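Local coordinates for tail fiber protein (Acinetobacter phage AM24, PDB 5W5P) that forms a trimeric phage tailspike that probably recognises and degrades the capsular polysaccharide of its Acinetobacter baumannii host, at residues K232-R238 with E264-C270; T472-T478 with T576-L582. The contacts are given in a common frame with arbitrary orientation. Numbering follows the deposited sequence.

Contact 1 (K232-R238 with E264-C270); sequences KGGRYLR and ENHLALC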
# COMPACT_ATOMS: atom_id res chain seq x y z
N LYS A 232 16.21 -1.83 -7.30
CA LYS A 232 16.07 -0.89 -6.20
C LYS A 232 17.38 -0.14 -5.96
O LYS A 232 18.47 -0.69 -6.14
CB LYS A 232 15.63 -1.60 -4.91
CG LYS A 232 14.24 -2.25 -4.97
CD LYS A 232 14.10 -3.39 -3.96
CE LYS A 232 14.22 -2.89 -2.52
NZ LYS A 232 14.44 -4.01 -1.54
N GLY A 233 17.25 1.13 -5.56
CA GLY A 233 18.38 1.91 -5.11
C GLY A 233 19.27 2.47 -6.20
O GLY A 233 20.33 3.02 -5.89
N GLY A 234 18.87 2.37 -7.46
CA GLY A 234 19.71 2.85 -8.54
C GLY A 234 19.31 4.19 -9.12
O GLY A 234 18.17 4.62 -8.97
N ARG A 235 20.27 4.86 -9.76
CA ARG A 235 20.01 6.08 -10.52
C ARG A 235 20.01 5.73 -12.00
O ARG A 235 20.88 4.99 -12.47
CB ARG A 235 21.07 7.14 -10.22
CG ARG A 235 20.57 8.58 -10.34
CD ARG A 235 20.44 9.04 -11.79
NE ARG A 235 20.17 10.47 -11.89
CZ ARG A 235 19.00 11.05 -11.63
NH1 ARG A 235 17.95 10.32 -11.26
NH2 ARG A 235 18.87 12.36 -11.75
N TYR A 236 19.02 6.25 -12.72
CA TYR A 236 18.88 6.01 -14.15
C TYR A 236 18.69 7.34 -14.85
O TYR A 236 17.73 8.07 -14.55
CB TYR A 236 17.70 5.07 -14.45
CG TYR A 236 17.85 3.71 -13.84
CD1 TYR A 236 17.53 3.48 -12.51
CD2 TYR A 236 18.31 2.64 -14.59
CE1 TYR A 236 17.66 2.23 -11.95
CE2 TYR A 236 18.45 1.38 -14.04
CZ TYR A 236 18.12 1.18 -12.72
OH TYR A 236 18.27 -0.07 -12.17
N LEU A 237 19.59 7.66 -15.76
CA LEU A 237 19.62 8.96 -16.42
C LEU A 237 19.68 8.74 -17.93
O LEU A 237 20.60 8.09 -18.42
CB LEU A 237 20.81 9.79 -15.93
CG LEU A 237 21.04 11.18 -16.53
CD1 LEU A 237 19.78 12.04 -16.41
CD2 LEU A 237 22.22 11.84 -15.84
N ARG A 238 18.69 9.28 -18.64
CA ARG A 238 18.61 9.21 -20.10
C ARG A 238 18.71 7.77 -20.60
O ARG A 238 19.38 7.48 -21.59
CB ARG A 238 19.67 10.11 -20.75
CG ARG A 238 19.54 11.57 -20.36
CD ARG A 238 20.51 12.46 -21.10
NE ARG A 238 20.49 13.84 -20.61
CZ ARG A 238 21.24 14.29 -19.61
NH1 ARG A 238 22.08 13.47 -18.99
NH2 ARG A 238 21.16 15.56 -19.22
N GLU A 264 12.07 2.40 -5.30
CA GLU A 264 13.06 3.22 -4.59
C GLU A 264 14.28 3.55 -5.47
O GLU A 264 15.43 3.43 -5.04
CB GLU A 264 13.49 2.55 -3.28
CG GLU A 264 12.55 2.85 -2.11
CD GLU A 264 12.13 1.60 -1.35
OE1 GLU A 264 12.98 0.70 -1.16
OE2 GLU A 264 10.94 1.51 -0.95
N ASN A 265 14.01 3.99 -6.69
CA ASN A 265 15.05 4.41 -7.63
C ASN A 265 14.94 5.91 -7.89
O ASN A 265 13.98 6.57 -7.49
CB ASN A 265 14.95 3.65 -8.95
CG ASN A 265 15.23 2.18 -8.80
OD1 ASN A 265 16.35 1.77 -8.49
ND2 ASN A 265 14.20 1.36 -9.01
N HIS A 266 15.94 6.44 -8.59
CA HIS A 266 15.98 7.83 -9.01
C HIS A 266 16.02 7.85 -10.54
O HIS A 266 17.08 7.68 -11.14
CB HIS A 266 17.19 8.55 -8.40
CG HIS A 266 17.28 8.44 -6.90
ND1 HIS A 266 16.95 9.47 -6.06
CD2 HIS A 266 17.67 7.42 -6.11
CE1 HIS A 266 17.13 9.10 -4.81
NE2 HIS A 266 17.57 7.85 -4.81
N LEU A 267 14.86 8.05 -11.16
CA LEU A 267 14.74 8.05 -12.61
C LEU A 267 14.67 9.48 -13.12
O LEU A 267 13.93 10.31 -12.59
CB LEU A 267 13.49 7.29 -13.07
CG LEU A 267 13.18 5.94 -12.41
CD1 LEU A 267 11.99 5.29 -13.08
CD2 LEU A 267 14.39 5.03 -12.47
N ALA A 268 15.44 9.77 -14.16
CA ALA A 268 15.44 11.10 -14.75
C ALA A 268 15.68 10.99 -16.25
O ALA A 268 16.62 10.31 -16.68
CB ALA A 268 16.50 11.99 -14.10
N LEU A 269 14.82 11.65 -17.02
CA LEU A 269 14.98 11.78 -18.47
C LEU A 269 15.00 10.42 -19.17
O LEU A 269 15.60 10.27 -20.23
CB LEU A 269 16.24 12.58 -18.81
CG LEU A 269 16.23 14.00 -18.26
CD1 LEU A 269 17.62 14.63 -18.31
CD2 LEU A 269 15.23 14.83 -19.04
N CYS A 270 14.34 9.43 -18.58
CA CYS A 270 14.23 8.11 -19.19
C CYS A 270 13.05 8.10 -20.16
O CYS A 270 12.02 8.72 -19.91
CB CYS A 270 14.05 7.03 -18.13
SG CYS A 270 15.37 6.98 -16.88
O HOH W 1 15.21 11.29 -10.13
O HOH W 2 17.92 -0.30 -9.67

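Contact 2 (T472-T478 with T576-L582); sequences TVAEIDT and TKYLLKL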
# COMPACT_ATOMS: atom_id res chain seq x y z
N THR A 472 -49.60 -2.56 17.25
CA THR A 472 -48.35 -1.81 17.14
C THR A 472 -47.37 -2.60 16.29
O THR A 472 -47.17 -3.80 16.51
CB THR A 472 -47.76 -1.55 18.53
OG1 THR A 472 -48.77 -1.05 19.41
CG2 THR A 472 -46.62 -0.56 18.46
N VAL A 473 -46.77 -1.94 15.30
CA VAL A 473 -45.94 -2.64 14.33
C VAL A 473 -44.49 -2.18 14.34
O VAL A 473 -43.64 -2.87 13.76
CB VAL A 473 -46.52 -2.53 12.90
CG1 VAL A 473 -47.74 -3.42 12.79
CG2 VAL A 473 -46.83 -1.07 12.55
N ALA A 474 -44.18 -1.07 14.99
CA ALA A 474 -42.84 -0.51 14.93
C ALA A 474 -42.70 0.53 16.03
O ALA A 474 -43.69 1.05 16.55
CB ALA A 474 -42.54 0.10 13.56
N GLU A 475 -41.45 0.83 16.38
CA GLU A 475 -41.16 1.81 17.41
C GLU A 475 -39.87 2.53 17.04
O GLU A 475 -38.82 1.89 16.86
CB GLU A 475 -41.04 1.14 18.78
CG GLU A 475 -40.62 2.08 19.89
CD GLU A 475 -40.40 1.36 21.20
OE1 GLU A 475 -39.23 1.19 21.61
OE2 GLU A 475 -41.40 0.95 21.83
N ILE A 476 -39.94 3.85 16.90
CA ILE A 476 -38.77 4.67 16.64
C ILE A 476 -38.54 5.57 17.84
O ILE A 476 -39.45 5.83 18.64
CB ILE A 476 -38.92 5.49 15.34
CG1 ILE A 476 -40.02 6.54 15.51
CG2 ILE A 476 -39.22 4.58 14.16
CD1 ILE A 476 -40.29 7.34 14.25
N ASP A 477 -37.31 6.06 17.97
CA ASP A 477 -36.94 6.91 19.10
C ASP A 477 -36.29 8.19 18.60
O ASP A 477 -35.57 8.19 17.60
CB ASP A 477 -35.99 6.18 20.06
CG ASP A 477 -36.13 6.65 21.49
OD1 ASP A 477 -36.47 7.84 21.70
OD2 ASP A 477 -35.92 5.84 22.41
N THR A 478 -36.56 9.28 19.32
CA THR A 478 -36.00 10.59 19.00
C THR A 478 -35.05 11.10 20.08
O THR A 478 -34.61 12.25 20.00
CB THR A 478 -37.13 11.61 18.79
OG1 THR A 478 -37.80 11.85 20.04
CG2 THR A 478 -38.14 11.09 17.77
N THR A 576 -39.90 9.74 24.53
CA THR A 576 -39.32 10.24 23.30
C THR A 576 -39.58 9.32 22.12
O THR A 576 -39.21 9.66 20.99
CB THR A 576 -37.80 10.45 23.47
OG1 THR A 576 -37.22 9.28 24.06
CG2 THR A 576 -37.52 11.66 24.35
N LYS A 577 -40.22 8.18 22.34
CA LYS A 577 -40.44 7.20 21.29
C LYS A 577 -41.77 7.45 20.59
O LYS A 577 -42.65 8.16 21.08
CB LYS A 577 -40.42 5.78 21.87
CG LYS A 577 -39.13 5.43 22.59
CD LYS A 577 -39.18 4.05 23.22
CE LYS A 577 -37.95 3.79 24.07
NZ LYS A 577 -38.14 2.64 24.98
N TYR A 578 -41.90 6.84 19.41
CA TYR A 578 -43.14 6.87 18.65
C TYR A 578 -43.50 5.43 18.30
O TYR A 578 -42.69 4.71 17.71
CB TYR A 578 -43.00 7.72 17.38
CG TYR A 578 -43.24 9.20 17.63
CD1 TYR A 578 -42.20 10.02 18.05
CD2 TYR A 578 -44.50 9.76 17.47
CE1 TYR A 578 -42.40 11.36 18.29
CE2 TYR A 578 -44.71 11.11 17.71
CZ TYR A 578 -43.66 11.90 18.12
OH TYR A 578 -43.84 13.24 18.36
N LEU A 579 -44.71 5.02 18.68
CA LEU A 579 -45.22 3.70 18.35
C LEU A 579 -46.06 3.81 17.09
O LEU A 579 -47.07 4.53 17.07
CB LEU A 579 -46.06 3.14 19.50
CG LEU A 579 -45.55 3.29 20.94
CD1 LEU A 579 -46.55 2.67 21.91
CD2 LEU A 579 -44.18 2.66 21.11
N LEU A 580 -45.65 3.10 16.04
CA LEU A 580 -46.43 3.04 14.81
C LEU A 580 -47.37 1.84 14.87
O LEU A 580 -46.96 0.74 15.26
CB LEU A 580 -45.51 2.94 13.59
CG LEU A 580 -44.65 4.18 13.30
CD1 LEU A 580 -43.30 4.07 13.99
CD2 LEU A 580 -44.48 4.39 11.81
N LYS A 581 -48.63 2.06 14.52
CA LYS A 581 -49.66 1.04 14.68
C LYS A 581 -50.54 0.96 13.44
O LYS A 581 -50.78 1.96 12.76
CB LYS A 581 -50.55 1.33 15.90
CG LYS A 581 -49.83 1.88 17.11
CD LYS A 581 -50.83 2.31 18.16
CE LYS A 581 -50.14 2.76 19.43
NZ LYS A 581 -51.15 3.00 20.50
N LEU A 582 -51.02 -0.25 13.16
CA LEU A 582 -51.94 -0.50 12.06
C LEU A 582 -53.23 -1.10 12.58
O LEU A 582 -53.23 -1.87 13.55
CB LEU A 582 -51.31 -1.44 11.02
CG LEU A 582 -50.10 -0.89 10.27
CD1 LEU A 582 -49.46 -1.97 9.41
CD2 LEU A 582 -50.48 0.32 9.44
O HOH W 3 -36.21 6.49 25.00

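Contact 1 (K232-R238 with E264-C270)
Tyr236 lays its ring beside Leu267, CD1 of the tyrosine 3.5 Å from CD2 of the leucine, on the face of the sheet where Leu242 of the same chain covers both. Beneath these side chains the strands 235-237 and 266-268 run parallel, their axes 4.8 Å apart and 4° from aligned. A ladder of backbone hydrogen bonds joins them: His266 N to Gly234 O (2.9 Å), Tyr236 N to His266 O (2.9 Å), Ala268 N to Tyr236 O (2.9 Å) and Arg238 N to Ala268 O (3.0 Å). At the turn before the strands, Gly233 takes a positive phi that glycine tolerates easily, and at Gly234 a CB would crowd the Tyr236 ring. Asn265, compact and polar, accepts a hydrogen bond at OD1 from Gly234 N (2.8 Å) and gives its ND2 to Met231 O. Water 2 bridges the same OD1 to Tyr236 OH. On the face bearing Arg235, His266, Leu237 and Ala268, the small Ala268 leaves room for the guanidinium, with CB 3.4 Å from Arg235 NH2. That long side chain hydrogen-bonds to Gly160 O of the second subunit, and His266 NE2 to Glu203 of the second subunit; Glu264 forms an intersubunit salt bridge to Lys232 of the second subunit. The chemistry implies a double role: backbone bonds stack successive coils of a beta-helix, and the polar ends of Arg235, His266 and Glu264 join the trimer.

Contact 2 (T472-T478 with T576-L582)
Ile476 is a bump on one face of this antiparallel pair: its CG1 rests on CB of Tyr578 (3.7 Å), and its CG2 lies 4.1 Å from CD1 of Leu580. Small Ala474 leaves the hollow into which that leucine fits, CB to CD1 4.1 Å, and Met496 covers all three aliphatic residues. Farther along, branched Val473 sets CG2 against CG of Leu582 (4.0 Å). Thr478 CG2 meets the edge of the Tyr578 ring, 4.2 Å from CD1. On the other face, the extended Glu475 reaches between Lys577 and Leu579; its salt bridge to Lys577 is long, and OE1 also bonds Thr623. Asp477 OD1 accepts a hydrogen bond from Thr576 OG1 (2.9 Å), threonine supplying a short hydroxyl at the strand's end. Val473 N and, weakly, Ala474 N both donate to Leu580 O, at 2.7 and 3.3 Å. Two residues thus face one: a classic beta bulge in an antiparallel sheet, here within the mostly beta C-terminal domain.

Contact 1 closes before contact 2 opens, so they lie in series along the chain, their centres 67 Å apart and their nearest atoms about 51 Å apart. They share no sheet. Contact 1 joins neighbouring parallel strands of the central beta-helix, its segments 26 residues apart in sequence, and sits 19 Å from the centre of the chain. Contact 2, 50 Å from that centre, pairs antiparallel strands from segments 98 residues apart, with strands 492-503, 509-523 and 535-546 of a separate antiparallel sheet intervening. Other subunits reach contact 1 but not contact 2. The elongated spike therefore combines a trimeric shaft built by repeated coils with a C-terminal domain closed by distant segments of one chain.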